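Local coordinates for BH0493 protein (Bacillus halodurans C-125, PDB 2QEE) that is a putative metal-dependent hydrolase of the amidohydrolase superfamily that binds zinc and whose natural substrate is not established, at residues Phe329-Glu334 / His369-Ile374. Numbering follows the deposited sequence.
Sequences FMNNPE and HHSKSI
The carboxamide of Asn331 presents OD1 to Ser371 OG, but the 4.3 Å between these two atoms excludes a direct hydrogen bond. A second flat group, the His370 imidazole, has His369 ND1 at its edge and in its plane; its own nitrogens bond Glu93 and Thr100, and its ring meets that of Tyr366. In what is probably the TIM barrel of an amidohydrolase, the contact joins the start of helix 333-347 and the inverse gamma turn centred on Asn331, closed by a weak Asn332 N to Met330 O bond, to helix 363-388. One water closes the polar gap, lying 2.9 Å from Asn331 OD1 and 2.7 Å from Ser371 OG. With CG swung anti to the backbone N (chi1 -163°), Asn331 carries its amide nearer helix 363-388 than the start of the side chain suggests. Gln354 NE2 bonds Ser371 OG and, weakly, Asn331 OD1, so both ends of the water bridge have a further partner. The apolar half is a single methyl group: Ile374, extended at chi2 (171°), places CD1 3.6 Å from Pro333 CA and 3.9 Å from Pro333 CB. The Asn331 side chain lies about 6 Å from that of the zinc ligand Asp357 but about 10 Å from the zinc ion, outside the first shell. From the last residue of the turn, Asn332 ND2 reaches back to Phe329 O at 3.0 Å, 65° out of the carbonyl plane; His309 NE2 of the second subunit also bonds that oxygen.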
# COMPACT_ATOMS: atom_id res chain seq x y z
N PHE C 329 3.71 -13.59 -4.86
CA PHE C 329 3.06 -13.04 -3.63
C PHE C 329 2.14 -11.83 -3.93
O PHE C 329 1.35 -11.41 -3.09
CB PHE C 329 4.09 -12.68 -2.58
CG PHE C 329 4.97 -13.82 -2.21
CD1 PHE C 329 4.45 -15.02 -1.79
CD2 PHE C 329 6.37 -13.67 -2.29
CE1 PHE C 329 5.30 -16.06 -1.47
CE2 PHE C 329 7.21 -14.70 -1.98
CZ PHE C 329 6.70 -15.88 -1.58
N MET C 330 2.23 -11.34 -5.18
CA MET C 330 1.31 -10.33 -5.71
C MET C 330 0.07 -10.98 -6.34
O MET C 330 -0.91 -10.28 -6.68
CB MET C 330 1.97 -9.45 -6.80
CG MET C 330 3.29 -8.71 -6.41
SD MET C 330 2.99 -7.39 -5.20
CE MET C 330 3.08 -8.33 -3.68
N ASN C 331 0.07 -12.31 -6.49
CA ASN C 331 -0.94 -12.92 -7.27
C ASN C 331 -2.13 -13.31 -6.41
O ASN C 331 -2.56 -14.44 -6.43
CB ASN C 331 -0.33 -14.09 -8.09
CG ASN C 331 -1.20 -14.53 -9.25
OD1 ASN C 331 -2.16 -13.90 -9.59
ND2 ASN C 331 -0.86 -15.68 -9.85
N ASN C 332 -2.71 -12.33 -5.70
CA ASN C 332 -3.81 -12.57 -4.79
C ASN C 332 -4.82 -11.46 -5.09
O ASN C 332 -4.38 -10.32 -5.38
CB ASN C 332 -3.25 -12.41 -3.36
CG ASN C 332 -2.29 -13.55 -3.00
OD1 ASN C 332 -2.75 -14.68 -2.88
ND2 ASN C 332 -0.96 -13.27 -2.87
N PRO C 333 -6.13 -11.77 -5.04
CA PRO C 333 -7.20 -10.80 -5.44
C PRO C 333 -7.02 -9.35 -4.92
O PRO C 333 -7.17 -8.40 -5.66
CB PRO C 333 -8.48 -11.45 -4.89
CG PRO C 333 -8.20 -12.94 -5.23
CD PRO C 333 -6.73 -13.09 -4.75
N GLU C 334 -6.69 -9.17 -3.65
CA GLU C 334 -6.60 -7.80 -3.09
C GLU C 334 -5.47 -7.02 -3.80
O GLU C 334 -5.61 -5.85 -4.15
CB GLU C 334 -6.32 -7.90 -1.57
CG GLU C 334 -6.01 -6.55 -0.91
CD GLU C 334 -7.26 -5.66 -0.79
OE1 GLU C 334 -8.38 -6.11 -1.14
OE2 GLU C 334 -7.07 -4.51 -0.32
N HIS C 369 -9.04 -17.80 -14.87
CA HIS C 369 -10.41 -17.55 -14.41
C HIS C 369 -10.40 -16.46 -13.31
O HIS C 369 -11.18 -15.48 -13.33
CB HIS C 369 -10.98 -18.85 -13.87
CG HIS C 369 -12.40 -18.77 -13.38
ND1 HIS C 369 -12.76 -18.10 -12.22
CD2 HIS C 369 -13.53 -19.34 -13.85
CE1 HIS C 369 -14.07 -18.22 -12.04
NE2 HIS C 369 -14.56 -18.97 -13.02
N HIS C 370 -9.53 -16.64 -12.30
CA HIS C 370 -9.56 -15.71 -11.15
C HIS C 370 -9.11 -14.32 -11.56
O HIS C 370 -9.64 -13.29 -11.05
CB HIS C 370 -8.63 -16.21 -10.03
CG HIS C 370 -9.06 -17.50 -9.38
ND1 HIS C 370 -8.43 -17.98 -8.24
CD2 HIS C 370 -10.02 -18.41 -9.69
CE1 HIS C 370 -8.97 -19.14 -7.90
NE2 HIS C 370 -9.96 -19.40 -8.74
N SER C 371 -8.10 -14.26 -12.44
CA SER C 371 -7.59 -12.96 -12.89
C SER C 371 -8.53 -12.30 -13.87
O SER C 371 -8.65 -11.11 -13.85
CB SER C 371 -6.24 -13.11 -13.55
OG SER C 371 -5.27 -13.34 -12.51
N LYS C 372 -9.10 -13.06 -14.79
CA LYS C 372 -10.02 -12.42 -15.75
C LYS C 372 -11.20 -11.71 -15.08
O LYS C 372 -11.53 -10.63 -15.49
CB LYS C 372 -10.51 -13.40 -16.82
CG LYS C 372 -9.48 -13.53 -17.94
CD LYS C 372 -10.02 -14.53 -19.04
CE LYS C 372 -9.23 -14.37 -20.39
NZ LYS C 372 -9.85 -15.18 -21.54
N SER C 373 -11.76 -12.31 -14.02
CA SER C 373 -12.94 -11.71 -13.35
C SER C 373 -12.53 -10.35 -12.78
O SER C 373 -13.24 -9.38 -12.96
CB SER C 373 -13.54 -12.63 -12.31
OG SER C 373 -12.65 -12.91 -11.27
N ILE C 374 -11.35 -10.27 -12.16
CA ILE C 374 -10.83 -9.01 -11.61
C ILE C 374 -10.55 -7.99 -12.70
O ILE C 374 -10.95 -6.82 -12.61
CB ILE C 374 -9.58 -9.22 -10.70
CG1 ILE C 374 -9.94 -10.15 -9.55
CG2 ILE C 374 -9.05 -7.85 -10.24
CD1 ILE C 374 -8.69 -10.58 -8.72
O HOH W 1 -4.52 -15.24 -10.70